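Diguanylate cyclase (Pseudomonas aeruginosa, PDB 5M3C) combines a GGDEF domain and an EAL domain in one chain, with GTP bound in the former and a calcium ion held in each. Local coordinates at residues R20-H23 and A24-E27; I223-E226 and R227-P230; I302-S305 and F306-Q310; S397-H401 and E402-Q406. One frame throughout, in Å; residues are numbered along the deposited sequence.

Interaction 1 of 4, residues R20-H23 and A24-E27; sequences RLNH and ALDE
L21 and L25, one turn apart on helix 14-31, make the apolar part of this local contact with one methyl each. L21 CD1 lies 3.7 Å from L25 CD1, and the two side chains meet at a slant. In L21 the CG atom stands opposite the backbone N (chi1 176°), which carries the branch back beside the carbonyl carbon and within range of the following turn. H23 and E27 lie on another flank. There E27, extended beyond CG, lays CG over one face of the H23 imidazole, and its carboxylate is turned about 80° from the ring plane. The modelled gap between the imidazole and the carboxylate is too short to be trusted at this resolution, so the nature of any bond there is doubtful. D26 has its salt-bridge partner outside the contact, at R29. Backbone bonds account for the rest, stepping four residues each time: A24 N to R20 O at 3.2 Å, L25 N to L21 O at 2.9 Å, D26 N to N22 O at 3.1 Å and E27 N to H23 O at 3.2 Å. Within the GGDEF domain, L21 and N22 rest on A139, and L25 on L142, both of helix 139-155.

Interaction 2 of 4, residues I223-E226 and R227-P230; sequences ISPE and RFIP
I223 meets F228 and R227 together: its CG2 methyl is 3.9 Å from F228 CB and also sits over one face of the R227 guanidinium. Its carbonyl turns to the rim of the phenyl ring, where I223 O lies in the ring plane, 3.3 Å from F228 CD2. S224 follows as the N-cap of helix 225-234. Its OG takes a weak capping bond from R227 N (3.3 Å), while S224 O accepts from F228 N at 3.0 Å, in the carbonyl plane, and from R227 N at 2.8 Å, well above it. P225 opens the helix and gives the aromatic contact, a CH-pi interaction with P225 CA 3.6 Å from the F228 ring centroid and 15° off the ring normal. F228 holds CG between its backbone N and carbonyl carbon (chi1 74°), a rotation that swings the ring back over the helix start. P225 O also accepts from I229 N. At E226 the regular pattern breaks, because its O faces the P230 ring, which has no N-H to offer, and the helix kinks. Around this turn, I223 packs on W215 and H217 of strand 206-217, and I223 and R227 on L178 of helix 168-187.

Interaction 3 of 4, residues I302-S305 and F306-Q310; sequences ITES and FIMNQ
I302 and I307 form the buried, close-fitting half of this contact: I302 CG2 lies 3.7 Å from I307 CG1, the side chains at about a right angle. E304 and M308 continue it, CG to CG at 3.9 Å. E304 has CG opposite its backbone N (chi1 -174°) and an extended chain, which takes the carboxylate away from M308 to its partner outside the contact, G334 N. Backbone bonds close the turn: T303 O accepts from I307 N and F306 N, both at 3.1 Å, while E304 O accepts from M308 N at 2.9 Å. The geometry is that of a strand running directly into a short helix, strand 298-303 into helix 304-307, in the barrel-like EAL domain. The calcium ligand E301 stands just before I302. M308 O accepts from Y337 OH of the second subunit. The more open side is that of exposed S305 and partly exposed F306. T303 holds the N-cap position but its side chain makes no capping bond; T303 OG1 and S305 OG share a hydrogen bond of 3.2 Å, and T303 OG1 also has a weak bond to D332. T303 CG2 rests on F306 CB, whereas the F306 ring leads away, with F306 CD1 4.1 Å from I302 CG2.

Interaction 4 of 4, residues S397-H401 and E402-Q406; sequences SFLTH and EGCEQ
A Schellman motif ends helix 393-401, and L399 and C404 carry its defining bond, from C404 N to L399 O at 2.8 Å, with the donor lying nearly along the C=O axis (C=O...N angle 171°). Inside that bond lies the second one of the motif, a weak one from G403 N to T400 O at 3.3 Å. G403 is the C-prime residue, and its positive phi of 80° turns the chain back so that both N-H groups face the last carbonyls of the helix. One residue earlier the backbone is already giving way: E402, the first residue to leave helical angles, still bonds from its N to F398 O at 3.0 Å, but weakly.

Side chains meet on two flanks of this ending. On the first, the E402 chain folds at chi2 and lays its methylene over the F398 ring, a CH-pi contact with E402 CG 3.7 Å from the ring centroid and 28° off the normal, displaced toward the rim. The carboxylate beyond makes a long, weak ion pair with R372 of helix 365-380. On the buried flank the L399 and C404 side chains meet, CB to CB at 3.8 Å, and the C404 SG atom is 3.9 Å from L399 CD2. Both residues touch A387 of strand 384-387, and helix 365-380 receives L399 on T371 and C404 on I375. The chain then enters strand 406-417. Paired backbone bonds around a glycine of positive phi, with an apolar contact between the two residues joined by the outer bond, are characteristic of the Schellman C-cap.

How the interactions relate
The four contacts follow one another along the chain, and no two of them touch. Interaction 1 belongs to the GGDEF domain, which holds GTP and a calcium ion bound by D41, L42 and D84; the other three belong to the EAL domain, and the centres of interactions 1 and 4 are about 72 Å apart. Interactions 2 and 3 come closest, nearest atoms about 10 Å apart, and both lie near the EAL-domain calcium ion bound by E210, N269, E301 and D331: the I229 side chain is about 10 Å from it and that of T303 about 8 Å. Two start helices, whereas interaction 4, about 14 Å from interaction 3 at nearest atoms, ends one.

Interaction 1 of 4, residues R20-H23 and A24-E27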
ATOM      1  N   ARG B  20     -47.329  13.172  -5.130  1.00 51.05           N
ATOM      2  CA  ARG B  20     -47.381  11.833  -4.555  1.00 50.41           C
ATOM      3  C   ARG B  20     -46.702  11.783  -3.192  1.00 50.20           C
ATOM      4  O   ARG B  20     -47.065  10.969  -2.343  1.00 50.53           O
ATOM      5  CB  ARG B  20     -46.765  10.814  -5.513  1.00 49.92           C
ATOM      6  CG  ARG B  20     -47.745  10.373  -6.586  1.00 50.63           C
ATOM      7  CD  ARG B  20     -47.077  10.072  -7.916  1.00 50.58           C
ATOM      8  NE  ARG B  20     -46.602   8.697  -7.999  1.00 50.04           N
ATOM      9  CZ  ARG B  20     -46.477   8.020  -9.135  1.00 49.87           C
ATOM     10  NH1 ARG B  20     -46.801   8.583 -10.290  1.00 50.31           N
ATOM     11  NH2 ARG B  20     -46.034   6.775  -9.116  1.00 50.56           N
ATOM     12  N   LEU B  21     -45.723  12.656  -2.981  1.00 50.17           N
ATOM     13  CA  LEU B  21     -45.113  12.789  -1.661  1.00 50.08           C
ATOM     14  C   LEU B  21     -46.073  13.499  -0.709  1.00 50.65           C
ATOM     15  O   LEU B  21     -46.256  13.076   0.438  1.00 50.44           O
ATOM     16  CB  LEU B  21     -43.790  13.553  -1.746  1.00 49.83           C
ATOM     17  CG  LEU B  21     -43.094  13.850  -0.413  1.00 49.46           C
ATOM     18  CD1 LEU B  21     -42.940  12.596   0.434  1.00 49.34           C
ATOM     19  CD2 LEU B  21     -41.737  14.488  -0.658  1.00 49.43           C
ATOM     20  N   ASN B  22     -46.685  14.578  -1.192  1.00 50.87           N
ATOM     21  CA  ASN B  22     -47.671  15.317  -0.411  1.00 51.33           C
ATOM     22  C   ASN B  22     -48.824  14.416   0.015  1.00 52.50           C
ATOM     23  O   ASN B  22     -49.213  14.414   1.182  1.00 52.44           O
ATOM     24  CB  ASN B  22     -48.208  16.510  -1.205  1.00 51.09           C
ATOM     25  CG  ASN B  22     -47.293  17.718  -1.136  1.00 50.60           C
ATOM     26  OD1 ASN B  22     -46.495  17.856  -0.207  1.00 49.94           O
ATOM     27  ND2 ASN B  22     -47.412  18.605  -2.117  1.00 50.49           N
ATOM     28  N   HIS B  23     -49.367  13.649  -0.926  1.00 54.22           N
ATOM     29  CA  HIS B  23     -50.464  12.738  -0.606  1.00 55.44           C
ATOM     30  C   HIS B  23     -50.046  11.726   0.459  1.00 55.99           C
ATOM     31  O   HIS B  23     -50.799  11.452   1.392  1.00 55.96           O
ATOM     32  CB  HIS B  23     -50.954  12.003  -1.856  1.00 56.13           C
ATOM     33  CG  HIS B  23     -51.945  10.919  -1.564  1.00 56.77           C
ATOM     34  ND1 HIS B  23     -53.188  11.173  -1.027  1.00 57.81           N
ATOM     35  CD2 HIS B  23     -51.876   9.576  -1.732  1.00 56.80           C
ATOM     36  CE1 HIS B  23     -53.842  10.035  -0.876  1.00 57.65           C
ATOM     37  NE2 HIS B  23     -53.068   9.051  -1.299  1.00 57.62           N
ATOM     38  N   ALA B  24     -48.845  11.175   0.314  1.00 56.66           N
ATOM     39  CA  ALA B  24     -48.330  10.191   1.260  1.00 57.41           C
ATOM     40  C   ALA B  24     -48.227  10.786   2.659  1.00 58.50           C
ATOM     41  O   ALA B  24     -48.588  10.145   3.651  1.00 59.46           O
ATOM     42  CB  ALA B  24     -46.974   9.684   0.805  1.00 57.32           C
ATOM     43  N   LEU B  25     -47.731  12.017   2.733  1.00 59.69           N
ATOM     44  CA  LEU B  25     -47.618  12.713   4.007  1.00 60.80           C
ATOM     45  C   LEU B  25     -48.971  12.804   4.697  1.00 62.33           C
ATOM     46  O   LEU B  25     -49.078  12.568   5.901  1.00 62.99           O
ATOM     47  CB  LEU B  25     -47.026  14.109   3.804  1.00 60.69           C
ATOM     48  CG  LEU B  25     -45.507  14.229   3.973  1.00 60.31           C
ATOM     49  CD1 LEU B  25     -44.789  12.943   3.591  1.00 59.94           C
ATOM     50  CD2 LEU B  25     -44.972  15.410   3.173  1.00 60.37           C
ATOM     51  N   ASP B  26     -50.005  13.136   3.932  1.00 64.35           N
ATOM     52  CA  ASP B  26     -51.354  13.234   4.480  1.00 66.59           C
ATOM     53  C   ASP B  26     -51.748  11.922   5.149  1.00 67.70           C
ATOM     54  O   ASP B  26     -52.124  11.905   6.321  1.00 67.85           O
ATOM     55  CB  ASP B  26     -52.361  13.598   3.386  1.00 67.11           C
ATOM     56  CG  ASP B  26     -52.060  14.937   2.735  1.00 66.94           C
ATOM     57  OD1 ASP B  26     -51.289  15.726   3.321  1.00 66.80           O
ATOM     58  OD2 ASP B  26     -52.592  15.200   1.636  1.00 67.43           O
ATOM     59  N   GLU B  27     -51.653  10.825   4.406  1.00 70.08           N
ATOM     60  CA  GLU B  27     -51.968   9.508   4.947  1.00 73.23           C
ATOM     61  C   GLU B  27     -51.119   9.215   6.181  1.00 74.60           C
ATOM     62  O   GLU B  27     -51.618   8.694   7.180  1.00 76.81           O
ATOM     63  CB  GLU B  27     -51.733   8.424   3.896  1.00 74.73           C
ATOM     64  CG  GLU B  27     -52.722   8.443   2.742  1.00 76.40           C
ATOM     65  CD  GLU B  27     -52.347   7.471   1.639  1.00 78.28           C
ATOM     66  OE1 GLU B  27     -51.386   6.691   1.825  1.00 77.86           O
ATOM     67  OE2 GLU B  27     -53.010   7.486   0.581  1.00 81.19           O
TER

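Interaction 2 of 4, residues I223-E226 and R227-P230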
ATOM      1  N   ILE B 223      -8.298  29.340   7.624  1.00 50.42           N
ATOM      2  CA  ILE B 223      -8.643  28.006   7.171  1.00 50.79           C
ATOM      3  C   ILE B 223      -7.363  27.191   7.041  1.00 51.05           C
ATOM      4  O   ILE B 223      -6.479  27.532   6.257  1.00 51.67           O
ATOM      5  CB  ILE B 223      -9.385  28.054   5.825  1.00 50.83           C
ATOM      6  CG1 ILE B 223     -10.577  29.010   5.922  1.00 50.91           C
ATOM      7  CG2 ILE B 223      -9.861  26.664   5.429  1.00 50.55           C
ATOM      8  CD1 ILE B 223     -11.153  29.415   4.584  1.00 51.02           C
ATOM      9  N   SER B 224      -7.258  26.122   7.824  1.00 51.68           N
ATOM     10  CA  SER B 224      -6.038  25.318   7.850  1.00 52.07           C
ATOM     11  C   SER B 224      -5.879  24.526   6.558  1.00 52.15           C
ATOM     12  O   SER B 224      -6.868  24.097   5.963  1.00 50.92           O
ATOM     13  CB  SER B 224      -6.047  24.353   9.038  1.00 52.34           C
ATOM     14  OG  SER B 224      -6.835  23.207   8.757  1.00 52.59           O
ATOM     15  N   PRO B 225      -4.625  24.324   6.126  1.00 52.64           N
ATOM     16  CA  PRO B 225      -4.316  23.515   4.947  1.00 53.41           C
ATOM     17  C   PRO B 225      -4.897  22.104   5.043  1.00 54.52           C
ATOM     18  O   PRO B 225      -5.349  21.552   4.033  1.00 55.13           O
ATOM     19  CB  PRO B 225      -2.787  23.464   4.947  1.00 53.15           C
ATOM     20  CG  PRO B 225      -2.363  24.686   5.685  1.00 52.92           C
ATOM     21  CD  PRO B 225      -3.414  24.907   6.731  1.00 52.62           C
ATOM     22  N   GLU B 226      -4.885  21.540   6.249  1.00 56.02           N
ATOM     23  CA  GLU B 226      -5.472  20.222   6.496  1.00 57.78           C
ATOM     24  C   GLU B 226      -6.943  20.213   6.098  1.00 57.43           C
ATOM     25  O   GLU B 226      -7.504  19.174   5.751  1.00 56.79           O
ATOM     26  CB  GLU B 226      -5.346  19.833   7.974  1.00 59.58           C
ATOM     27  CG  GLU B 226      -3.949  19.411   8.409  1.00 61.44           C
ATOM     28  CD  GLU B 226      -3.107  20.574   8.898  1.00 63.97           C
ATOM     29  OE1 GLU B 226      -3.631  21.395   9.683  1.00 66.63           O
ATOM     30  OE2 GLU B 226      -1.922  20.663   8.507  1.00 65.21           O
ATOM     31  N   ARG B 227      -7.560  21.384   6.157  1.00 57.28           N
ATOM     32  CA  ARG B 227      -8.970  21.523   5.848  1.00 56.95           C
ATOM     33  C   ARG B 227      -9.170  21.801   4.359  1.00 55.19           C
ATOM     34  O   ARG B 227      -9.998  21.162   3.716  1.00 55.41           O
ATOM     35  CB  ARG B 227      -9.556  22.654   6.695  1.00 58.31           C
ATOM     36  CG  ARG B 227     -11.065  22.638   6.876  1.00 58.75           C
ATOM     37  CD  ARG B 227     -11.434  23.516   8.061  1.00 59.60           C
ATOM     38  NE  ARG B 227     -12.632  24.319   7.832  1.00 60.78           N
ATOM     39  CZ  ARG B 227     -12.818  25.542   8.324  1.00 62.30           C
ATOM     40  NH1 ARG B 227     -13.941  26.200   8.066  1.00 63.99           N
ATOM     41  NH2 ARG B 227     -11.877  26.120   9.066  1.00 61.86           N
ATOM     42  N   PHE B 228      -8.397  22.734   3.806  1.00 53.68           N
ATOM     43  CA  PHE B 228      -8.661  23.215   2.449  1.00 53.04           C
ATOM     44  C   PHE B 228      -7.908  22.492   1.336  1.00 54.49           C
ATOM     45  O   PHE B 228      -8.242  22.666   0.164  1.00 56.66           O
ATOM     46  CB  PHE B 228      -8.461  24.741   2.339  1.00 52.17           C
ATOM     47  CG  PHE B 228      -7.020  25.197   2.354  1.00 51.54           C
ATOM     48  CD1 PHE B 228      -6.123  24.778   1.382  1.00 51.09           C
ATOM     49  CD2 PHE B 228      -6.575  26.094   3.318  1.00 50.91           C
ATOM     50  CE1 PHE B 228      -4.809  25.214   1.393  1.00 50.62           C
ATOM     51  CE2 PHE B 228      -5.264  26.535   3.331  1.00 50.03           C
ATOM     52  CZ  PHE B 228      -4.380  26.096   2.368  1.00 50.03           C
ATOM     53  N   ILE B 229      -6.899  21.690   1.669  1.00 54.93           N
ATOM     54  CA  ILE B 229      -6.197  20.944   0.619  1.00 55.03           C
ATOM     55  C   ILE B 229      -7.016  19.738   0.149  1.00 54.40           C
ATOM     56  O   ILE B 229      -7.139  19.493  -1.057  1.00 54.58           O
ATOM     57  CB  ILE B 229      -4.786  20.515   1.053  1.00 55.68           C
ATOM     58  CG1 ILE B 229      -3.895  21.751   1.187  1.00 56.71           C
ATOM     59  CG2 ILE B 229      -4.183  19.565   0.030  1.00 55.68           C
ATOM     60  CD1 ILE B 229      -2.535  21.473   1.786  1.00 57.89           C
ATOM     61  N   PRO B 230      -7.592  18.985   1.097  1.00 54.22           N
ATOM     62  CA  PRO B 230      -8.516  17.928   0.699  1.00 54.31           C
ATOM     63  C   PRO B 230      -9.690  18.492  -0.096  1.00 54.19           C
ATOM     64  O   PRO B 230     -10.127  17.884  -1.072  1.00 53.00           O
ATOM     65  CB  PRO B 230      -8.995  17.350   2.036  1.00 54.32           C
ATOM     66  CG  PRO B 230      -7.933  17.707   3.018  1.00 54.12           C
ATOM     67  CD  PRO B 230      -7.393  19.028   2.556  1.00 54.56           C
TER

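Interaction 3 of 4, residues I302-S305 and F306-Q310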
ATOM      1  N   ILE B 302       8.189  16.009  -1.199  1.00 55.98           N
ATOM      2  CA  ILE B 302       7.129  15.065  -1.533  1.00 56.99           C
ATOM      3  C   ILE B 302       6.898  14.107  -0.372  1.00 57.31           C
ATOM      4  O   ILE B 302       7.842  13.545   0.175  1.00 58.09           O
ATOM      5  CB  ILE B 302       7.461  14.268  -2.807  1.00 58.01           C
ATOM      6  CG1 ILE B 302       8.063  15.201  -3.864  1.00 58.46           C
ATOM      7  CG2 ILE B 302       6.213  13.577  -3.337  1.00 57.88           C
ATOM      8  CD1 ILE B 302       8.260  14.561  -5.221  1.00 58.56           C
ATOM      9  N   THR B 303       5.636  13.926  -0.002  1.00 58.41           N
ATOM     10  CA  THR B 303       5.289  13.119   1.162  1.00 59.80           C
ATOM     11  C   THR B 303       5.624  11.642   0.942  1.00 60.77           C
ATOM     12  O   THR B 303       5.339  11.080  -0.119  1.00 60.45           O
ATOM     13  CB  THR B 303       3.796  13.276   1.528  1.00 60.11           C
ATOM     14  OG1 THR B 303       3.514  12.561   2.737  1.00 61.14           O
ATOM     15  CG2 THR B 303       2.896  12.759   0.414  1.00 60.14           C
ATOM     16  N   GLU B 304       6.239  11.028   1.950  1.00 61.63           N
ATOM     17  CA  GLU B 304       6.614   9.616   1.893  1.00 61.94           C
ATOM     18  C   GLU B 304       5.437   8.748   1.464  1.00 61.55           C
ATOM     19  O   GLU B 304       5.505   8.037   0.457  1.00 62.03           O
ATOM     20  CB  GLU B 304       7.128   9.152   3.259  1.00 62.78           C
ATOM     21  CG  GLU B 304       7.683   7.735   3.275  1.00 63.03           C
ATOM     22  CD  GLU B 304       8.012   7.252   4.676  1.00 63.56           C
ATOM     23  OE1 GLU B 304       8.947   6.436   4.821  1.00 65.56           O
ATOM     24  OE2 GLU B 304       7.339   7.685   5.636  1.00 63.12           O
ATOM     25  N   SER B 305       4.355   8.828   2.234  1.00 61.70           N
ATOM     26  CA  SER B 305       3.168   8.005   2.010  1.00 61.92           C
ATOM     27  C   SER B 305       2.777   7.925   0.536  1.00 62.26           C
ATOM     28  O   SER B 305       2.273   6.900   0.078  1.00 63.29           O
ATOM     29  CB  SER B 305       1.991   8.539   2.833  1.00 62.41           C
ATOM     30  OG  SER B 305       1.777   9.920   2.596  1.00 63.31           O
ATOM     31  N   PHE B 306       3.011   9.006  -0.203  1.00 62.52           N
ATOM     32  CA  PHE B 306       2.682   9.047  -1.624  1.00 61.91           C
ATOM     33  C   PHE B 306       3.776   8.404  -2.466  1.00 63.41           C
ATOM     34  O   PHE B 306       3.492   7.586  -3.340  1.00 62.98           O
ATOM     35  CB  PHE B 306       2.468  10.486  -2.094  1.00 60.62           C
ATOM     36  CG  PHE B 306       2.279  10.611  -3.577  1.00 59.14           C
ATOM     37  CD1 PHE B 306       3.368  10.777  -4.416  1.00 59.08           C
ATOM     38  CD2 PHE B 306       1.015  10.548  -4.134  1.00 58.72           C
ATOM     39  CE1 PHE B 306       3.199  10.883  -5.785  1.00 58.96           C
ATOM     40  CE2 PHE B 306       0.838  10.652  -5.502  1.00 58.89           C
ATOM     41  CZ  PHE B 306       1.931  10.821  -6.329  1.00 58.56           C
ATOM     42  N   ILE B 307       5.025   8.781  -2.205  1.00 65.68           N
ATOM     43  CA  ILE B 307       6.150   8.291  -2.997  1.00 68.25           C
ATOM     44  C   ILE B 307       6.323   6.778  -2.881  1.00 70.62           C
ATOM     45  O   ILE B 307       6.751   6.123  -3.833  1.00 69.22           O
ATOM     46  CB  ILE B 307       7.465   8.999  -2.616  1.00 69.12           C
ATOM     47  CG1 ILE B 307       7.707  10.185  -3.553  1.00 70.00           C
ATOM     48  CG2 ILE B 307       8.642   8.040  -2.699  1.00 70.26           C
ATOM     49  CD1 ILE B 307       9.103  10.766  -3.477  1.00 69.75           C
ATOM     50  N   MET B 308       5.986   6.223  -1.720  1.00 74.48           N
ATOM     51  CA  MET B 308       6.084   4.777  -1.517  1.00 77.99           C
ATOM     52  C   MET B 308       4.890   4.040  -2.127  1.00 81.58           C
ATOM     53  O   MET B 308       4.863   2.810  -2.173  1.00 81.76           O
ATOM     54  CB  MET B 308       6.205   4.458  -0.026  1.00 77.88           C
ATOM     55  CG  MET B 308       7.508   4.941   0.592  1.00 77.90           C
ATOM     56  SD  MET B 308       8.965   4.366  -0.306  1.00 77.28           S
ATOM     57  CE  MET B 308      10.276   5.168   0.616  1.00 78.36           C
ATOM     58  N   ASN B 309       3.907   4.807  -2.592  1.00 86.00           N
ATOM     59  CA  ASN B 309       2.755   4.265  -3.305  1.00 88.48           C
ATOM     60  C   ASN B 309       2.936   4.472  -4.814  1.00 90.65           C
ATOM     61  O   ASN B 309       2.062   4.127  -5.607  1.00 90.46           O
ATOM     62  CB  ASN B 309       1.482   4.965  -2.814  1.00 89.03           C
ATOM     63  CG  ASN B 309       0.233   4.504  -3.543  1.00 89.40           C
ATOM     64  OD1 ASN B 309      -0.055   3.308  -3.616  1.00 89.13           O
ATOM     65  ND2 ASN B 309      -0.526   5.457  -4.074  1.00 89.74           N
ATOM     66  N   GLN B 310       4.086   5.023  -5.199  1.00 95.25           N
ATOM     67  CA  GLN B 310       4.321   5.474  -6.573  1.00 96.95           C
ATOM     68  C   GLN B 310       4.438   4.338  -7.591  1.00 97.76           C
ATOM     69  O   GLN B 310       4.490   3.162  -7.229  1.00 92.77           O
ATOM     70  CB  GLN B 310       5.584   6.341  -6.631  1.00 97.16           C
TER

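Interaction 4 of 4, residues S397-H401 and E402-Q406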
ATOM      1  N   SER B 397      18.599  20.081  21.630  1.00 81.03           N
ATOM      2  CA  SER B 397      19.800  19.549  22.266  1.00 82.73           C
ATOM      3  C   SER B 397      20.017  18.107  21.819  1.00 83.28           C
ATOM      4  O   SER B 397      21.036  17.784  21.206  1.00 84.16           O
ATOM      5  CB  SER B 397      19.683  19.618  23.793  1.00 83.47           C
ATOM      6  OG  SER B 397      19.618  20.960  24.247  1.00 83.31           O
ATOM      7  N   PHE B 398      19.044  17.251  22.118  1.00 83.19           N
ATOM      8  CA  PHE B 398      19.093  15.842  21.736  1.00 83.85           C
ATOM      9  C   PHE B 398      19.584  15.680  20.302  1.00 84.58           C
ATOM     10  O   PHE B 398      20.580  15.003  20.045  1.00 86.99           O
ATOM     11  CB  PHE B 398      17.701  15.217  21.871  1.00 83.97           C
ATOM     12  CG  PHE B 398      17.639  13.766  21.475  1.00 83.91           C
ATOM     13  CD1 PHE B 398      17.669  13.392  20.140  1.00 83.29           C
ATOM     14  CD2 PHE B 398      17.534  12.775  22.440  1.00 84.12           C
ATOM     15  CE1 PHE B 398      17.603  12.060  19.778  1.00 83.06           C
ATOM     16  CE2 PHE B 398      17.469  11.442  22.083  1.00 83.14           C
ATOM     17  CZ  PHE B 398      17.504  11.084  20.750  1.00 83.02           C
ATOM     18  N   LEU B 399      18.878  16.313  19.374  1.00 83.83           N
ATOM     19  CA  LEU B 399      19.180  16.188  17.954  1.00 84.51           C
ATOM     20  C   LEU B 399      20.644  16.486  17.641  1.00 86.19           C
ATOM     21  O   LEU B 399      21.195  15.952  16.677  1.00 86.43           O
ATOM     22  CB  LEU B 399      18.268  17.108  17.137  1.00 84.49           C
ATOM     23  CG  LEU B 399      16.796  16.688  17.088  1.00 84.21           C
ATOM     24  CD1 LEU B 399      15.919  17.817  16.571  1.00 83.21           C
ATOM     25  CD2 LEU B 399      16.613  15.438  16.242  1.00 83.46           C
ATOM     26  N   THR B 400      21.275  17.331  18.451  1.00 88.16           N
ATOM     27  CA  THR B 400      22.666  17.717  18.209  1.00 88.64           C
ATOM     28  C   THR B 400      23.645  16.656  18.710  1.00 88.16           C
ATOM     29  O   THR B 400      24.647  16.371  18.053  1.00 86.05           O
ATOM     30  CB  THR B 400      23.001  19.073  18.859  1.00 88.03           C
ATOM     31  OG1 THR B 400      21.966  20.018  18.560  1.00 87.25           O
ATOM     32  CG2 THR B 400      24.334  19.599  18.340  1.00 87.58           C
ATOM     33  N   HIS B 401      23.351  16.073  19.869  1.00 89.43           N
ATOM     34  CA  HIS B 401      24.194  15.019  20.432  1.00 90.60           C
ATOM     35  C   HIS B 401      24.050  13.720  19.643  1.00 89.52           C
ATOM     36  O   HIS B 401      24.874  12.814  19.776  1.00 90.31           O
ATOM     37  CB  HIS B 401      23.840  14.759  21.901  1.00 92.87           C
ATOM     38  CG  HIS B 401      24.035  15.947  22.795  1.00 95.10           C
ATOM     39  ND1 HIS B 401      25.280  16.417  23.150  1.00 96.21           N
ATOM     40  CD2 HIS B 401      23.139  16.747  23.421  1.00 95.51           C
ATOM     41  CE1 HIS B 401      25.144  17.462  23.946  1.00 95.80           C
ATOM     42  NE2 HIS B 401      23.854  17.683  24.127  1.00 95.02           N
ATOM     43  N   GLU B 402      22.998  13.632  18.830  1.00 86.86           N
ATOM     44  CA  GLU B 402      22.724  12.431  18.042  1.00 84.31           C
ATOM     45  C   GLU B 402      23.071  12.614  16.564  1.00 82.66           C
ATOM     46  O   GLU B 402      22.753  11.763  15.734  1.00 82.00           O
ATOM     47  CB  GLU B 402      21.258  12.023  18.188  1.00 83.76           C
ATOM     48  CG  GLU B 402      20.850  11.695  19.616  1.00 84.09           C
ATOM     49  CD  GLU B 402      21.612  10.515  20.189  1.00 83.64           C
ATOM     50  OE1 GLU B 402      21.573  10.323  21.423  1.00 82.80           O
ATOM     51  OE2 GLU B 402      22.246   9.775  19.406  1.00 84.07           O
ATOM     52  N   GLY B 403      23.717  13.731  16.244  1.00 81.34           N
ATOM     53  CA  GLY B 403      24.278  13.946  14.914  1.00 80.43           C
ATOM     54  C   GLY B 403      23.296  14.394  13.847  1.00 79.93           C
ATOM     55  O   GLY B 403      23.587  14.290  12.654  1.00 79.31           O
ATOM     56  N   CYS B 404      22.138  14.902  14.259  1.00 79.54           N
ATOM     57  CA  CYS B 404      21.158  15.408  13.299  1.00 79.12           C
ATOM     58  C   CYS B 404      21.693  16.674  12.636  1.00 79.04           C
ATOM     59  O   CYS B 404      22.011  17.652  13.313  1.00 80.12           O
ATOM     60  CB  CYS B 404      19.817  15.694  13.976  1.00 79.04           C
ATOM     61  SG  CYS B 404      18.469  16.028  12.812  1.00 77.32           S
ATOM     62  N   GLU B 405      21.785  16.650  11.311  1.00 78.58           N
ATOM     63  CA  GLU B 405      22.435  17.726  10.562  1.00 78.48           C
ATOM     64  C   GLU B 405      21.679  19.053  10.638  1.00 77.91           C
ATOM     65  O   GLU B 405      22.223  20.063  11.090  1.00 79.64           O
ATOM     66  CB  GLU B 405      22.609  17.312   9.097  1.00 78.29           C
ATOM     67  CG  GLU B 405      23.427  18.290   8.266  1.00 78.33           C
ATOM     68  CD  GLU B 405      23.664  17.800   6.849  1.00 78.52           C
ATOM     69  OE1 GLU B 405      24.155  18.594   6.020  1.00 76.78           O
ATOM     70  OE2 GLU B 405      23.356  16.622   6.563  1.00 79.70           O
ATOM     71  N   GLN B 406      20.429  19.051  10.189  1.00 75.44           N
ATOM     72  CA  GLN B 406      19.646  20.279  10.113  1.00 72.95           C
ATOM     73  C   GLN B 406      18.427  20.222  11.017  1.00 73.39           C
ATOM     74  O   GLN B 406      18.172  19.210  11.667  1.00 73.75           O
ATOM     75  CB  GLN B 406      19.213  20.543   8.675  1.00 70.83           C
ATOM     76  CG  GLN B 406      20.372  20.836   7.742  1.00 70.55           C
ATOM     77  CD  GLN B 406      19.930  20.978   6.302  1.00 69.81           C
ATOM     78  OE1 GLN B 406      18.735  20.998   6.007  1.00 69.37           O
ATOM     79  NE2 GLN B 406      20.893  21.076   5.393  1.00 69.47           N
TER